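Local coordinates for phosphate-binding protein (Xanthomonas axonopodis pv. citri, PDB 5UB3) that binds a chloride ion in this structure and probably acts as a periplasmic sensor of the phosphonate-binding family paired with a diguanylate cyclase, at residues Y127-R136 and L268-V279. Sequence-based numbering, arbitrary orientation.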
loop_
_atom_site.group_PDB
_atom_site.type_symbol
_atom_site.label_atom_id
_atom_site.label_comp_id
_atom_site.label_asym_id
_atom_site.label_seq_id
_atom_site.Cartn_x
_atom_site.Cartn_y
_atom_site.Cartn_z
ATOM N N TYR A 127 5.236 -6.264 -1.618
ATOM C CA TYR A 127 5.894 -7.091 -0.603
ATOM C C TYR A 127 4.925 -8.054 0.027
ATOM O O TYR A 127 5.090 -9.269 -0.017
ATOM C CB TYR A 127 6.579 -6.214 0.495
ATOM C CG TYR A 127 7.234 -6.986 1.544
ATOM C CD1 TYR A 127 8.461 -7.599 1.314
ATOM C CD2 TYR A 127 6.641 -7.160 2.783
ATOM C CE1 TYR A 127 9.093 -8.319 2.315
ATOM C CE2 TYR A 127 7.247 -7.874 3.770
ATOM C CZ TYR A 127 8.460 -8.468 3.538
ATOM O OH TYR A 127 9.036 -9.196 4.525
ATOM N N LEU A 128 3.892 -7.517 0.623
ATOM C CA LEU A 128 3.026 -8.360 1.460
ATOM C C LEU A 128 2.339 -9.355 0.613
ATOM O O LEU A 128 2.400 -10.529 0.896
ATOM C CB LEU A 128 2.033 -7.516 2.263
ATOM C CG LEU A 128 2.709 -6.647 3.324
ATOM C CD1 LEU A 128 1.803 -5.503 3.825
ATOM C CD2 LEU A 128 3.326 -7.402 4.497
ATOM N N LEU A 129 1.637 -8.915 -0.420
ATOM C CA LEU A 129 0.913 -9.848 -1.296
ATOM C C LEU A 129 1.795 -10.843 -1.981
ATOM O O LEU A 129 1.498 -12.028 -1.931
ATOM C CB LEU A 129 0.018 -9.162 -2.322
ATOM C CG LEU A 129 -1.082 -8.291 -1.695
ATOM C CD1 LEU A 129 -1.983 -7.780 -2.830
ATOM C CD2 LEU A 129 -1.902 -9.050 -0.670
ATOM N N PRO A 130 2.891 -10.379 -2.616
ATOM C CA PRO A 130 3.711 -11.431 -3.228
ATOM C C PRO A 130 4.320 -12.424 -2.218
ATOM O O PRO A 130 4.410 -13.608 -2.531
ATOM C CB PRO A 130 4.817 -10.667 -3.946
ATOM C CG PRO A 130 4.795 -9.270 -3.402
ATOM C CD PRO A 130 3.332 -9.037 -3.017
ATOM N N MET A 131 4.760 -11.956 -1.054
ATOM C CA MET A 131 5.332 -12.874 -0.087
ATOM C C MET A 131 4.264 -13.856 0.388
ATOM O O MET A 131 4.518 -15.029 0.572
ATOM C CB MET A 131 5.915 -12.173 1.156
ATOM C CG MET A 131 7.214 -11.470 0.927
ATOM S SD MET A 131 8.516 -12.592 0.381
ATOM C CE MET A 131 9.511 -12.628 1.856
ATOM N N LEU A 132 3.059 -13.354 0.597
ATOM C CA LEU A 132 1.965 -14.224 0.997
ATOM C C LEU A 132 1.780 -15.295 -0.056
ATOM O O LEU A 132 1.604 -16.447 0.287
ATOM C CB LEU A 132 0.650 -13.432 1.171
ATOM C CG LEU A 132 -0.542 -14.239 1.561
ATOM C CD1 LEU A 132 -0.236 -14.984 2.855
ATOM C CD2 LEU A 132 -1.719 -13.287 1.705
ATOM N N GLU A 133 1.799 -14.884 -1.319
ATOM C CA GLU A 133 1.594 -15.812 -2.403
ATOM C C GLU A 133 2.624 -16.922 -2.382
ATOM O O GLU A 133 2.304 -18.078 -2.638
ATOM C CB GLU A 133 1.568 -15.118 -3.743
ATOM C CG GLU A 133 0.828 -15.912 -4.810
ATOM C CD GLU A 133 -0.700 -15.818 -4.719
ATOM O OE1 GLU A 133 -1.251 -15.352 -3.681
ATOM O OE2 GLU A 133 -1.299 -16.225 -5.724
ATOM N N LEU A 134 3.853 -16.578 -2.078
ATOM C CA LEU A 134 4.892 -17.553 -2.077
ATOM C C LEU A 134 4.670 -18.502 -0.916
ATOM O O LEU A 134 4.838 -19.711 -1.061
ATOM C CB LEU A 134 6.274 -16.893 -2.032
ATOM C CG LEU A 134 6.661 -16.085 -3.266
ATOM C CD1 LEU A 134 8.046 -15.515 -2.998
ATOM C CD2 LEU A 134 6.609 -16.830 -4.557
ATOM N N LEU A 135 4.273 -17.969 0.226
ATOM C CA LEU A 135 3.995 -18.823 1.349
ATOM C C LEU A 135 2.919 -19.871 1.048
ATOM O O LEU A 135 3.107 -21.063 1.337
ATOM C CB LEU A 135 3.620 -18.021 2.590
ATOM C CG LEU A 135 4.728 -17.323 3.332
ATOM C CD1 LEU A 135 4.037 -16.429 4.320
ATOM C CD2 LEU A 135 5.704 -18.215 4.098
ATOM N N ARG A 136 1.838 -19.425 0.444
ATOM C CA ARG A 136 0.719 -20.318 0.125
ATOM C C ARG A 136 1.145 -21.442 -0.791
ATOM O O ARG A 136 0.631 -22.535 -0.671
ATOM C CB ARG A 136 -0.439 -19.553 -0.547
ATOM C CG ARG A 136 -1.204 -18.673 0.425
ATOM C CD ARG A 136 -1.886 -17.567 -0.340
ATOM N NE ARG A 136 -2.882 -16.904 0.480
ATOM C CZ ARG A 136 -3.734 -15.984 0.028
ATOM N NH1 ARG A 136 -3.701 -15.557 -1.216
ATOM N NH2 ARG A 136 -4.640 -15.484 0.843
ATOM N N LEU A 268 -7.102 -10.471 4.579
ATOM C CA LEU A 268 -5.843 -9.841 4.241
ATOM C C LEU A 268 -5.007 -9.694 5.476
ATOM O O LEU A 268 -3.819 -10.059 5.480
ATOM C CB LEU A 268 -6.073 -8.502 3.564
ATOM C CG LEU A 268 -4.836 -7.624 3.375
ATOM C CD1 LEU A 268 -3.770 -8.327 2.554
ATOM C CD2 LEU A 268 -5.263 -6.354 2.690
ATOM N N SER A 269 -5.592 -9.187 6.551
ATOM C CA SER A 269 -4.881 -9.123 7.797
ATOM C C SER A 269 -4.273 -10.479 8.235
ATOM O O SER A 269 -3.099 -10.560 8.594
ATOM C CB SER A 269 -5.747 -8.575 8.882
ATOM O OG SER A 269 -4.922 -8.462 9.995
ATOM N N ALA A 270 -5.035 -11.552 8.148
ATOM C CA ALA A 270 -4.488 -12.896 8.475
ATOM C C ALA A 270 -3.270 -13.186 7.588
ATOM O O ALA A 270 -2.256 -13.654 8.051
ATOM C CB ALA A 270 -5.529 -13.960 8.282
ATOM N N GLY A 271 -3.370 -12.846 6.330
ATOM C CA GLY A 271 -2.286 -13.093 5.402
ATOM C C GLY A 271 -1.052 -12.291 5.693
ATOM O O GLY A 271 0.053 -12.788 5.621
ATOM N N VAL A 272 -1.251 -11.015 6.005
ATOM C CA VAL A 272 -0.168 -10.141 6.446
ATOM C C VAL A 272 0.449 -10.681 7.706
ATOM O O VAL A 272 1.663 -10.667 7.817
ATOM C CB VAL A 272 -0.681 -8.684 6.668
ATOM C CG1 VAL A 272 0.318 -7.830 7.438
ATOM C CG2 VAL A 272 -1.021 -8.071 5.310
ATOM N N GLN A 273 -0.384 -11.133 8.675
ATOM C CA GLN A 273 0.170 -11.627 9.937
ATOM C C GLN A 273 1.034 -12.832 9.642
ATOM O O GLN A 273 2.073 -13.015 10.225
ATOM C CB GLN A 273 -0.935 -12.036 10.947
ATOM C CG GLN A 273 -0.412 -12.475 12.301
ATOM C CD GLN A 273 0.331 -11.343 12.987
ATOM O OE1 GLN A 273 1.577 -11.354 13.133
ATOM N NE2 GLN A 273 -0.411 -10.331 13.315
ATOM N N ARG A 274 0.576 -13.656 8.736
ATOM C CA ARG A 274 1.338 -14.856 8.376
ATOM C C ARG A 274 2.664 -14.496 7.769
ATOM O O ARG A 274 3.700 -15.129 8.073
ATOM C CB ARG A 274 0.531 -15.678 7.411
ATOM C CG ARG A 274 1.185 -16.971 7.012
ATOM C CD ARG A 274 0.339 -17.656 5.956
ATOM N NE ARG A 274 0.901 -18.932 5.578
ATOM C CZ ARG A 274 0.357 -19.775 4.701
ATOM N NH1 ARG A 274 -0.780 -19.510 4.052
ATOM N NH2 ARG A 274 0.975 -20.895 4.477
ATOM N N VAL A 275 2.659 -13.493 6.888
ATOM C CA VAL A 275 3.916 -13.003 6.314
ATOM C C VAL A 275 4.849 -12.516 7.442
ATOM O O VAL A 275 6.058 -12.828 7.505
ATOM C CB VAL A 275 3.676 -11.882 5.285
ATOM C CG1 VAL A 275 5.016 -11.227 4.889
ATOM C CG2 VAL A 275 3.001 -12.443 4.050
ATOM N N ARG A 276 4.256 -11.757 8.345
ATOM C CA ARG A 276 5.019 -11.215 9.447
ATOM C C ARG A 276 5.566 -12.307 10.364
ATOM O O ARG A 276 6.693 -12.222 10.833
ATOM C CB ARG A 276 4.171 -10.285 10.214
ATOM C CG ARG A 276 3.984 -8.965 9.504
ATOM C CD ARG A 276 3.165 -8.089 10.401
ATOM N NE ARG A 276 3.981 -7.660 11.542
ATOM C CZ ARG A 276 3.496 -7.320 12.726
ATOM N NH1 ARG A 276 2.182 -7.288 12.955
ATOM N NH2 ARG A 276 4.350 -6.963 13.690
ATOM N N ASP A 277 4.749 -13.311 10.618
ATOM C CA ASP A 277 5.134 -14.423 11.481
ATOM C C ASP A 277 6.249 -15.257 10.815
ATOM O O ASP A 277 7.134 -15.724 11.508
ATOM C CB ASP A 277 3.895 -15.222 11.861
ATOM C CG ASP A 277 3.031 -14.491 12.861
ATOM O OD1 ASP A 277 3.518 -13.499 13.459
ATOM O OD2 ASP A 277 1.881 -14.902 13.074
ATOM N N HIS A 278 6.284 -15.344 9.488
ATOM C CA HIS A 278 7.174 -16.294 8.789
ATOM C C HIS A 278 8.214 -15.577 7.931
ATOM O O HIS A 278 8.530 -16.033 6.842
ATOM C CB HIS A 278 6.328 -17.360 8.028
ATOM C CG HIS A 278 5.335 -18.088 8.918
ATOM N ND1 HIS A 278 5.695 -19.141 9.741
ATOM C CD2 HIS A 278 4.012 -17.872 9.158
ATOM C CE1 HIS A 278 4.639 -19.555 10.422
ATOM N NE2 HIS A 278 3.606 -18.800 10.092
ATOM N N VAL A 279 8.767 -14.488 8.481
ATOM C CA VAL A 279 9.858 -13.707 7.867
ATOM C C VAL A 279 10.881 -13.175 8.910
ATOM O O VAL A 279 10.647 -12.206 9.629
ATOM C CB VAL A 279 9.288 -12.572 7.011
ATOM C CG1 VAL A 279 10.343 -11.530 6.702
ATOM C CG2 VAL A 279 8.715 -13.131 5.694
HETATM O O HOH W 1 -3.119 -17.659 3.150
#
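One water molecule joins Arg136 and Arg274 across this contact: Arg136 gives it a hydrogen bond from NE (2.8 Å) and Arg274 a weak one from NH1 (3.1 Å). The water accepts both and lies in the plane of each guanidinium, at its edge, while the two planes stand 63° apart. Leu132 CD2 covers one face of the Arg136 guanidinium, over its centre. NH1 of Arg136 also forms a salt bridge with Glu133 OE1, its hydrogen bond weak, while Glu133 OE2 is hydrogen-bonded to His204. Arg274 reaches across in extended form, CG anti to the backbone N (chi1 -177°), and slides past Leu135 in the opposite direction, with CB of Leu135 over one face of its guanidinium near the rim.

Behind this polar edge, helices 127-136 and 268-277 cross at 77°, their axes 9.2 Å apart, and a single knob fits a hole: Val275 sits among Leu128, Met131, Leu132 and Leu135. Its CG2 presses on the backbone of helix 127-136, 3.6 Å from Leu132 N, and CG1 turns to Met131 CB. Beside it Gly271 has no side chain, and Leu132 CD2 lies 3.7 Å from its CA, while Leu132 CD1 is 3.5 Å from Gly271 O. The side chains of Leu129 and Leu268 cross at about a right angle, CD2 against CD1. Past the helix end, Val279 brings CG1 to within 3.4 Å of Tyr127 OH and CG2 against Met131 CE.

The arrangement is consistent with a two-lobed periplasmic binding protein in which this C-terminal helix, packed on helix 67-75 of one lobe, meets helix 124-136 of the other. Its chemistry implies an interface closed by shape in the buried middle, with water between two like charges at the margin, where it probably eases their repulsion.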